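Local coordinates for protein BAT-2 beta-lactamase (Bacillus atrophaeus, PDB 6W5G) that probably hydrolyses the amide bond of beta-lactam antibiotics, as expected of a class D serine beta-lactamase from a Gram-positive bacterium, at residues V32-L37 / H236-V241; D54-K59 / H181-D186; D177-L182 / W226-I231. All coordinates share one frame; numbering follows the deposited sequence.

Interaction 1: residues V32-L37 / H236-V241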
loop_
_atom_site.group_PDB
_atom_site.type_symbol
_atom_site.label_atom_id
_atom_site.label_comp_id
_atom_site.label_asym_id
_atom_site.label_seq_id
_atom_site.Cartn_x
_atom_site.Cartn_y
_atom_site.Cartn_z
ATOM N N VAL A 32 -10.613 1.923 -21.426
ATOM C CA VAL A 32 -11.708 2.100 -20.480
ATOM C C VAL A 32 -11.921 3.583 -20.191
ATOM O O VAL A 32 -10.967 4.367 -20.107
ATOM C CB VAL A 32 -11.436 1.290 -19.199
ATOM C CG1 VAL A 32 -10.103 1.680 -18.585
ATOM C CG2 VAL A 32 -12.565 1.460 -18.194
ATOM N N ASN A 33 -13.187 3.979 -20.065
ATOM C CA ASN A 33 -13.557 5.314 -19.601
ATOM C C ASN A 33 -13.937 5.160 -18.133
ATOM O O ASN A 33 -15.020 4.664 -17.815
ATOM C CB ASN A 33 -14.725 5.857 -20.421
ATOM C CG ASN A 33 -15.152 7.248 -19.986
ATOM O OD1 ASN A 33 -14.829 7.695 -18.884
ATOM N ND2 ASN A 33 -15.901 7.930 -20.845
ATOM N N VAL A 34 -13.055 5.604 -17.232
ATOM C CA VAL A 34 -13.273 5.321 -15.812
ATOM C C VAL A 34 -14.492 6.043 -15.248
ATOM O O VAL A 34 -15.032 5.622 -14.218
ATOM C CB VAL A 34 -12.011 5.534 -14.944
ATOM C CG1 VAL A 34 -10.835 4.707 -15.481
ATOM C CG2 VAL A 34 -11.673 7.011 -14.814
ATOM N N SER A 35 -14.943 7.125 -15.892
ATOM C CA SER A 35 -16.158 7.790 -15.425
ATOM C C SER A 35 -17.391 6.908 -15.571
ATOM O O SER A 35 -18.401 7.161 -14.909
ATOM C CB SER A 35 -16.379 9.141 -16.119
ATOM O OG SER A 35 -15.158 9.842 -16.286
ATOM N N LYS A 36 -17.343 5.889 -16.430
ATOM C CA LYS A 36 -18.472 4.992 -16.646
ATOM C C LYS A 36 -18.308 3.655 -15.929
ATOM O O LYS A 36 -19.049 2.712 -16.223
ATOM C CB LYS A 36 -18.725 4.773 -18.141
ATOM C CG LYS A 36 -18.769 6.037 -18.981
ATOM C CD LYS A 36 -19.550 5.779 -20.264
ATOM C CE LYS A 36 -20.412 6.979 -20.659
ATOM N NZ LYS A 36 -19.589 8.094 -21.205
ATOM N N LEU A 37 -17.359 3.553 -15.001
ATOM C CA LEU A 37 -17.186 2.315 -14.256
ATOM C C LEU A 37 -18.415 2.004 -13.414
ATOM O O LEU A 37 -19.142 2.899 -12.972
ATOM C CB LEU A 37 -15.979 2.416 -13.322
ATOM C CG LEU A 37 -14.748 1.599 -13.707
ATOM C CD1 LEU A 37 -14.190 2.022 -15.058
ATOM C CD2 LEU A 37 -13.701 1.689 -12.600
ATOM N N HIS A 236 -1.111 2.804 -21.022
ATOM C CA HIS A 236 -2.100 3.198 -20.027
ATOM C C HIS A 236 -1.632 2.803 -18.637
ATOM O O HIS A 236 -1.012 1.755 -18.449
ATOM C CB HIS A 236 -3.477 2.571 -20.295
ATOM C CG HIS A 236 -4.080 2.966 -21.607
ATOM N ND1 HIS A 236 -4.822 4.116 -21.769
ATOM C CD2 HIS A 236 -4.049 2.364 -22.819
ATOM C CE1 HIS A 236 -5.221 4.206 -23.025
ATOM N NE2 HIS A 236 -4.767 3.156 -23.684
ATOM N N SER A 237 -1.940 3.646 -17.662
ATOM C CA SER A 237 -1.668 3.288 -16.282
ATOM C C SER A 237 -2.753 3.875 -15.397
ATOM O O SER A 237 -3.360 4.895 -15.732
ATOM C CB SER A 237 -0.277 3.737 -15.833
ATOM O OG SER A 237 -0.107 5.123 -16.037
ATOM N N TYR A 238 -2.989 3.214 -14.266
ATOM C CA TYR A 238 -4.095 3.542 -13.380
ATOM C C TYR A 238 -3.652 3.346 -11.939
ATOM O O TYR A 238 -2.969 2.371 -11.626
ATOM C CB TYR A 238 -5.319 2.646 -13.657
ATOM C CG TYR A 238 -5.727 2.603 -15.120
ATOM C CD1 TYR A 238 -5.060 1.780 -16.030
ATOM C CD2 TYR A 238 -6.771 3.392 -15.594
ATOM C CE1 TYR A 238 -5.417 1.753 -17.364
ATOM C CE2 TYR A 238 -7.142 3.363 -16.933
ATOM C CZ TYR A 238 -6.463 2.542 -17.811
ATOM O OH TYR A 238 -6.819 2.514 -19.145
ATOM N N ILE A 239 -4.038 4.280 -11.070
ATOM C CA ILE A 239 -3.818 4.193 -9.626
ATOM C C ILE A 239 -5.103 3.675 -9.001
ATOM O O ILE A 239 -6.197 4.097 -9.390
ATOM C CB ILE A 239 -3.491 5.584 -9.041
ATOM C CG1 ILE A 239 -2.516 6.360 -9.927
ATOM C CG2 ILE A 239 -3.010 5.481 -7.592
ATOM C CD1 ILE A 239 -1.168 5.693 -10.109
ATOM N N PHE A 240 -4.990 2.781 -8.023
ATOM C CA PHE A 240 -6.194 2.273 -7.381
ATOM C C PHE A 240 -6.024 2.193 -5.871
ATOM O O PHE A 240 -4.914 2.042 -5.346
ATOM C CB PHE A 240 -6.607 0.894 -7.930
ATOM C CG PHE A 240 -5.519 -0.135 -7.826
ATOM C CD1 PHE A 240 -5.224 -0.749 -6.608
ATOM C CD2 PHE A 240 -4.777 -0.481 -8.946
ATOM C CE1 PHE A 240 -4.195 -1.666 -6.511
ATOM C CE2 PHE A 240 -3.757 -1.410 -8.857
ATOM C CZ PHE A 240 -3.474 -2.010 -7.642
ATOM N N VAL A 241 -7.152 2.283 -5.178
ATOM C CA VAL A 241 -7.230 2.003 -3.750
ATOM C C VAL A 241 -8.528 1.255 -3.499
ATOM O O VAL A 241 -9.599 1.716 -3.908
ATOM C CB VAL A 241 -7.211 3.295 -2.912
ATOM C CG1 VAL A 241 -7.630 3.004 -1.467
ATOM C CG2 VAL A 241 -5.838 3.955 -2.961
HETATM O O HOH W 1 -8.340 4.488 -20.047
#

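Interaction 2: residues D54-K59 / H181-D186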
loop_
_atom_site.group_PDB
_atom_site.type_symbol
_atom_site.label_atom_id
_atom_site.label_comp_id
_atom_site.label_asym_id
_atom_site.label_seq_id
_atom_site.Cartn_x
_atom_site.Cartn_y
_atom_site.Cartn_z
ATOM N N ASP A 54 -7.326 7.225 -13.717
ATOM C CA ASP A 54 -6.716 7.080 -15.033
ATOM C C ASP A 54 -5.613 8.127 -15.149
ATOM O O ASP A 54 -5.890 9.330 -15.162
ATOM C CB ASP A 54 -7.793 7.310 -16.090
ATOM C CG ASP A 54 -7.321 7.008 -17.498
ATOM O OD1 ASP A 54 -6.147 7.287 -17.824
ATOM O OD2 ASP A 54 -8.149 6.524 -18.299
ATOM N N VAL A 55 -4.362 7.675 -15.257
ATOM C CA VAL A 55 -3.228 8.597 -15.208
ATOM C C VAL A 55 -3.184 9.478 -16.452
ATOM O O VAL A 55 -3.008 10.699 -16.362
ATOM C CB VAL A 55 -1.914 7.817 -15.011
ATOM C CG1 VAL A 55 -0.718 8.720 -15.284
ATOM C CG2 VAL A 55 -1.851 7.224 -13.604
ATOM N N GLN A 56 -3.337 8.873 -17.635
ATOM C CA GLN A 56 -3.189 9.629 -18.877
ATOM C C GLN A 56 -4.384 10.538 -19.131
ATOM O O GLN A 56 -4.225 11.655 -19.639
ATOM C CB GLN A 56 -2.986 8.683 -20.063
ATOM C CG GLN A 56 -1.639 7.985 -20.088
ATOM C CD GLN A 56 -1.537 6.911 -19.028
ATOM O OE1 GLN A 56 -2.503 6.198 -18.758
ATOM N NE2 GLN A 56 -0.369 6.798 -18.410
ATOM N N LYS A 57 -5.589 10.076 -18.818
ATOM C CA LYS A 57 -6.771 10.890 -19.066
ATOM C C LYS A 57 -7.133 11.773 -17.887
ATOM O O LYS A 57 -8.017 12.628 -18.021
ATOM C CB LYS A 57 -7.948 10.007 -19.477
ATOM C CG LYS A 57 -7.616 9.159 -20.677
ATOM C CD LYS A 57 -8.709 8.177 -21.000
ATOM C CE LYS A 57 -8.196 7.151 -22.000
ATOM N NZ LYS A 57 -9.311 6.351 -22.569
ATOM N N ASP A 58 -6.460 11.594 -16.754
ATOM C CA ASP A 58 -6.639 12.437 -15.576
ATOM C C ASP A 58 -8.095 12.476 -15.115
ATOM O O ASP A 58 -8.701 13.538 -14.967
ATOM C CB ASP A 58 -6.075 13.837 -15.795
ATOM C CG ASP A 58 -5.424 14.397 -14.556
ATOM O OD1 ASP A 58 -5.598 13.803 -13.467
ATOM O OD2 ASP A 58 -4.741 15.433 -14.667
ATOM N N LYS A 59 -8.654 11.291 -14.878
ATOM C CA LYS A 59 -10.021 11.136 -14.412
ATOM C C LYS A 59 -10.023 10.141 -13.262
ATOM O O LYS A 59 -9.266 9.220 -13.285
ATOM C CB LYS A 59 -10.907 10.572 -15.485
ATOM C CG LYS A 59 -11.036 11.439 -16.724
ATOM C CD LYS A 59 -11.674 10.655 -17.832
ATOM C CE LYS A 59 -13.131 10.484 -17.616
ATOM N NZ LYS A 59 -13.750 10.484 -18.952
ATOM N N HIS A 181 1.474 10.131 -6.133
ATOM C CA HIS A 181 2.718 10.886 -6.021
ATOM C C HIS A 181 3.930 9.977 -6.153
ATOM O O HIS A 181 4.938 10.366 -6.753
ATOM C CB HIS A 181 2.748 11.657 -4.702
ATOM C CG HIS A 181 1.714 12.735 -4.618
ATOM N ND1 HIS A 181 1.206 13.187 -3.421
ATOM C CD2 HIS A 181 1.074 13.430 -5.586
ATOM C CE1 HIS A 181 0.315 14.136 -3.653
ATOM N NE2 HIS A 181 0.217 14.304 -4.959
ATOM N N LEU A 182 3.854 8.766 -5.597
ATOM C CA LEU A 182 4.944 7.813 -5.763
ATOM C C LEU A 182 5.081 7.388 -7.218
ATOM O O LEU A 182 6.199 7.322 -7.754
ATOM C CB LEU A 182 4.705 6.603 -4.867
ATOM C CG LEU A 182 5.708 5.460 -5.027
ATOM C CD1 LEU A 182 7.138 5.942 -4.807
ATOM C CD2 LEU A 182 5.361 4.295 -4.095
ATOM N N TYR A 183 3.952 7.103 -7.877
ATOM C CA TYR A 183 3.987 6.737 -9.290
ATOM C C TYR A 183 4.647 7.828 -10.126
ATOM O O TYR A 183 5.518 7.547 -10.960
ATOM C CB TYR A 183 2.567 6.463 -9.798
ATOM C CG TYR A 183 2.531 6.168 -11.278
ATOM C CD1 TYR A 183 2.736 4.878 -11.755
ATOM C CD2 TYR A 183 2.329 7.181 -12.204
ATOM C CE1 TYR A 183 2.726 4.611 -13.110
ATOM C CE2 TYR A 183 2.314 6.924 -13.549
ATOM C CZ TYR A 183 2.511 5.639 -14.001
ATOM O OH TYR A 183 2.500 5.368 -15.352
ATOM N N LYS A 184 4.219 9.079 -9.936
ATOM C CA LYS A 184 4.746 10.212 -10.689
ATOM C C LYS A 184 6.086 10.704 -10.167
ATOM O O LYS A 184 6.702 11.564 -10.808
ATOM C CB LYS A 184 3.738 11.363 -10.661
ATOM C CG LYS A 184 2.422 10.991 -11.297
ATOM C CD LYS A 184 1.449 12.148 -11.327
ATOM C CE LYS A 184 0.209 11.781 -12.127
ATOM N NZ LYS A 184 -0.864 12.803 -11.975
ATOM N N GLU A 185 6.543 10.177 -9.033
ATOM C CA GLU A 185 7.799 10.594 -8.404
ATOM C C GLU A 185 7.784 12.076 -8.035
ATOM O O GLU A 185 8.802 12.774 -8.093
ATOM C CB GLU A 185 9.023 10.163 -9.212
ATOM C CG GLU A 185 8.920 8.671 -9.466
ATOM C CD GLU A 185 10.162 8.031 -10.005
ATOM O OE1 GLU A 185 11.189 8.721 -10.207
ATOM O OE2 GLU A 185 10.097 6.811 -10.232
ATOM N N ASP A 186 6.599 12.540 -7.646
ATOM C CA ASP A 186 6.393 13.848 -7.028
ATOM C C ASP A 186 6.422 13.703 -5.506
ATOM O O ASP A 186 5.469 14.034 -4.801
ATOM C CB ASP A 186 5.058 14.432 -7.482
ATOM C CG ASP A 186 5.035 14.784 -8.957
ATOM O OD1 ASP A 186 6.098 15.150 -9.509
ATOM O OD2 ASP A 186 3.941 14.702 -9.562
HETATM O O HOH W 2 -3.127 12.027 -13.850
#

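Interaction 3: residues D177-L182 / W226-I231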
loop_
_atom_site.group_PDB
_atom_site.type_symbol
_atom_site.label_atom_id
_atom_site.label_comp_id
_atom_site.label_asym_id
_atom_site.label_seq_id
_atom_site.Cartn_x
_atom_site.Cartn_y
_atom_site.Cartn_z
ATOM N N ASP A 177 -3.770 9.549 -3.297
ATOM C CA ASP A 177 -2.887 10.670 -3.601
ATOM C C ASP A 177 -1.435 10.312 -3.333
ATOM O O ASP A 177 -0.551 10.650 -4.129
ATOM C CB ASP A 177 -3.278 11.900 -2.780
ATOM C CG ASP A 177 -4.582 12.518 -3.238
ATOM O OD1 ASP A 177 -4.988 12.291 -4.400
ATOM O OD2 ASP A 177 -5.193 13.245 -2.433
ATOM N N PHE A 178 -1.164 9.628 -2.216
ATOM C CA PHE A 178 0.209 9.234 -1.920
ATOM C C PHE A 178 0.751 8.285 -2.988
ATOM O O PHE A 178 1.868 8.468 -3.487
ATOM C CB PHE A 178 0.298 8.600 -0.533
ATOM C CG PHE A 178 1.591 7.884 -0.299
ATOM C CD1 PHE A 178 2.770 8.597 -0.089
ATOM C CD2 PHE A 178 1.643 6.501 -0.347
ATOM C CE1 PHE A 178 3.976 7.929 0.083
ATOM C CE2 PHE A 178 2.836 5.830 -0.173
ATOM C CZ PHE A 178 4.003 6.541 0.045
ATOM N N ILE A 179 -0.028 7.263 -3.358
ATOM C CA ILE A 179 0.434 6.321 -4.375
ATOM C C ILE A 179 0.605 7.019 -5.714
ATOM O O ILE A 179 1.551 6.736 -6.460
ATOM C CB ILE A 179 -0.498 5.096 -4.467
ATOM C CG1 ILE A 179 -0.485 4.311 -3.151
ATOM C CG2 ILE A 179 -0.093 4.194 -5.647
ATOM C CD1 ILE A 179 0.858 3.736 -2.793
ATOM N N GLU A 180 -0.291 7.958 -6.039
ATOM C CA GLU A 180 -0.137 8.701 -7.286
ATOM C C GLU A 180 1.144 9.530 -7.280
ATOM O O GLU A 180 1.841 9.622 -8.303
ATOM C CB GLU A 180 -1.357 9.592 -7.534
ATOM C CG GLU A 180 -1.256 10.354 -8.854
ATOM C CD GLU A 180 -2.493 11.168 -9.164
ATOM O OE1 GLU A 180 -3.429 11.169 -8.340
ATOM O OE2 GLU A 180 -2.519 11.822 -10.229
ATOM N N HIS A 181 1.474 10.131 -6.133
ATOM C CA HIS A 181 2.718 10.886 -6.021
ATOM C C HIS A 181 3.930 9.977 -6.153
ATOM O O HIS A 181 4.938 10.366 -6.753
ATOM C CB HIS A 181 2.748 11.657 -4.702
ATOM C CG HIS A 181 1.714 12.735 -4.618
ATOM N ND1 HIS A 181 1.206 13.187 -3.421
ATOM C CD2 HIS A 181 1.074 13.430 -5.586
ATOM C CE1 HIS A 181 0.315 14.136 -3.653
ATOM N NE2 HIS A 181 0.217 14.304 -4.959
ATOM N N LEU A 182 3.854 8.766 -5.597
ATOM C CA LEU A 182 4.944 7.813 -5.763
ATOM C C LEU A 182 5.081 7.388 -7.218
ATOM O O LEU A 182 6.199 7.322 -7.754
ATOM C CB LEU A 182 4.705 6.603 -4.867
ATOM C CG LEU A 182 5.708 5.460 -5.027
ATOM C CD1 LEU A 182 7.138 5.942 -4.807
ATOM C CD2 LEU A 182 5.361 4.295 -4.095
ATOM N N TRP A 226 -7.105 -3.426 3.042
ATOM C CA TRP A 226 -6.638 -2.467 2.058
ATOM C C TRP A 226 -5.916 -3.191 0.934
ATOM O O TRP A 226 -5.223 -4.188 1.160
ATOM C CB TRP A 226 -5.549 -1.584 2.632
ATOM C CG TRP A 226 -5.894 -0.588 3.703
ATOM C CD1 TRP A 226 -5.799 -0.760 5.059
ATOM C CD2 TRP A 226 -6.292 0.772 3.501
ATOM N NE1 TRP A 226 -6.138 0.404 5.709
ATOM C CE2 TRP A 226 -6.438 1.361 4.772
ATOM C CE3 TRP A 226 -6.538 1.551 2.364
ATOM C CZ2 TRP A 226 -6.824 2.686 4.935
ATOM C CZ3 TRP A 226 -6.927 2.869 2.530
ATOM C CH2 TRP A 226 -7.059 3.423 3.803
ATOM N N PHE A 227 -6.022 -2.638 -0.272
ATOM C CA PHE A 227 -5.086 -2.941 -1.354
ATOM C C PHE A 227 -4.883 -1.651 -2.130
ATOM O O PHE A 227 -5.837 -1.113 -2.697
ATOM C CB PHE A 227 -5.608 -4.062 -2.268
ATOM C CG PHE A 227 -4.607 -4.541 -3.294
ATOM C CD1 PHE A 227 -3.357 -5.023 -2.904
ATOM C CD2 PHE A 227 -4.927 -4.537 -4.645
ATOM C CE1 PHE A 227 -2.445 -5.493 -3.852
ATOM C CE2 PHE A 227 -4.022 -4.989 -5.600
ATOM C CZ PHE A 227 -2.776 -5.464 -5.202
ATOM N N VAL A 228 -3.662 -1.126 -2.118
ATOM C CA VAL A 228 -3.349 0.155 -2.745
ATOM C C VAL A 228 -2.225 -0.057 -3.749
ATOM O O VAL A 228 -1.301 -0.836 -3.503
ATOM C CB VAL A 228 -2.992 1.236 -1.696
ATOM C CG1 VAL A 228 -4.095 1.347 -0.629
ATOM C CG2 VAL A 228 -1.629 0.962 -1.026
ATOM N N GLY A 229 -2.300 0.623 -4.888
ATOM C CA GLY A 229 -1.253 0.403 -5.875
ATOM C C GLY A 229 -1.592 0.987 -7.224
ATOM O O GLY A 229 -2.325 1.977 -7.325
ATOM N N PHE A 230 -1.031 0.373 -8.261
ATOM C CA PHE A 230 -1.242 0.852 -9.616
ATOM C C PHE A 230 -0.990 -0.282 -10.594
ATOM O O PHE A 230 -0.371 -1.294 -10.260
ATOM C CB PHE A 230 -0.394 2.097 -9.943
ATOM C CG PHE A 230 1.086 1.919 -9.733
ATOM C CD1 PHE A 230 1.661 2.177 -8.497
ATOM C CD2 PHE A 230 1.911 1.539 -10.788
ATOM C CE1 PHE A 230 3.024 2.037 -8.305
ATOM C CE2 PHE A 230 3.284 1.403 -10.603
ATOM C CZ PHE A 230 3.836 1.646 -9.360
ATOM N N ILE A 231 -1.479 -0.100 -11.810
ATOM C CA ILE A 231 -1.305 -1.088 -12.860
ATOM C C ILE A 231 -0.866 -0.375 -14.126
ATOM O O ILE A 231 -1.390 0.692 -14.461
ATOM C CB ILE A 231 -2.581 -1.937 -13.079
ATOM C CG1 ILE A 231 -2.350 -2.979 -14.181
ATOM C CG2 ILE A 231 -3.808 -1.043 -13.354
ATOM C CD1 ILE A 231 -3.442 -4.036 -14.246
#

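Interaction 1: residues V32-L37 / H236-V241
V32 and V34 pack against the ring of Y238 in a small, mostly apolar contact that fastens the N-terminal loop to the central antiparallel sheet. Strand 236-244 lies inside this sheet, and Y238 leaves it on the side where the chain starts. The outer half of the ring carries the contact. V32 CG1 lies 3.8 Å from Y238 CE2 and closer still, 3.4 Å, to Y238 OH, while V34 CG1 approaches CE2 of Y238 at 4.2 Å. Both methyls come in at a slant to the ring. The Y238 ring swings back beside its own backbone N (chi1 -51°), running alongside the strand toward H236, so that its hydroxyl reaches the level of V32. The V32 side chain runs the other way and slides past the ring, with CG1 tucked between its backbone N and carbonyl carbon (chi1 56°).

A single water bridges the polar ends. It receives the proton of the Y238 OH at 2.7 Å, in the plane of the ring, and donates to V32 O at 2.6 Å, so the phenol and the loop carbonyl are tied through one molecule. The loop holds its own shape: N33 OD1 accepts from S35 N at 3.0 Å in an Asx turn at the start of a short 3-10 segment, and the same oxygen also receives K59 NZ. Around the contact, L52 of the adjoining strand 48-54 touches both V34 and Y238, and L264 from the C-terminal tail also packs on the tyrosine. The chain termini, usually as helices, pack on one face of the central sheet in the fold shared by penicillin-binding transpeptidases and serine beta-lactamases; here the N-terminal part is a loop.

Interaction 2: residues D54-K59 / H181-D186
V55 sets its two methyls against one corner of the Y183 ring, CG1 at 3.9 Å and CG2 at 4.2 Å from CE2 of Y183. The side chains meet at a slant, and V55 CG1 also brushes the aliphatic end of K184. Y183 turns its ring carbon CG anti to the backbone N (chi1 176°), which carries the ring from the last turn of the helix toward the loop. K184 reaches the same loop by extending its whole side chain. Its NZ donates at 3.0 Å to a water, which in turn donates to V55 O at 2.8 Å and, weakly, to OD1 of D58. The opposite charges of K184 NZ and D58 OD1 remain 5.1 Å apart and do not pair directly; the salt bridge of the lysine is made with E180, one turn back.

Farther out, S237 on strand 236-244 serves both sides: its OG bonds to the Y183 hydroxyl and its backbone N to Q56 OE1. The loop is braced from within, where K57 N gives D54 OD1 a nearly straight bond of 3.0 Å that arrives from above the carboxylate plane. The helix finishes in a Schellman motif, with D186 N bonded to H181 O at 2.9 Å and E185 at positive phi. The carboxylate of E185 then gathers lysines K191, K195 and K198. Across from this helix end, D58 and K59 both face D54, the G1 beta bulge characteristic of a tight beta hairpin, here joining strands 48-54 and 59-63.

Interaction 3: residues D177-L182 / W226-I231
I179 sends its two branches in different directions from helix 177-182 onto strand 226-231, and nearly the whole buried contact is built on that division. With CG1 anti to the carbonyl carbon (chi1 -63°), the longer arm heads for V228, where CD1 and CG1 of I179 each lie 4.1 Å from V228 CG2. The two side chains lie roughly perpendicular. V228 presents this methyl to the helix from the crowded position.

The short branch does a different job. I179 CG2 settles over the peptide that follows G229, 3.6 Å from G229 O, and comes within 3.9 Å of CD1 of F230. It approaches that ring at its edge, near the ring plane. F230 is turned to receive it by a first torsion of 56°, which sets CG between the backbone N and carbonyl carbon. V228 and F230 point to the helix and leave the G229 backbone between them; separately, the extended backbone angles of G229 would press a beta carbon on the V228 carbonyl. Here the chains are close, with the CA atoms of I179 and G229 6.3 Å apart.

The axes of segments 177-182 and 226-231 run 32° from parallel. W226, V228 and F230 face helix 172-184, where I179 also meets I239 and the F230 ring is further fixed by a stack with Y212 and an edge-to-face contact with Y183, whereas F227 packs on helix 248-261 across the sheet. F178 and L182 touch V80, next to the carboxylated K79, while F178 also meets Y150. Strand 225-233 is flanked in the sheet by strands 209-217 and 236-244.

Interaction 3 belongs to the core, wholly apolar apart from a methyl over a peptide carbonyl, whereas interaction 2 is a surface contact in which a lysine and a water supplement one valine-tyrosine pair. Interaction 1 is buried yet lies far from the chain centre, and it too closes its polar edge through water. Interactions 2 and 3 use the same helix, 172-184, at its end and one turn earlier, and Y183 meets F230 between them. Interactions 1 and 3 load neighbouring strands, 236-244 and 225-233, from opposite faces of one sheet. S237, on the strand of interaction 1, ties that strand to both sides of interaction 2.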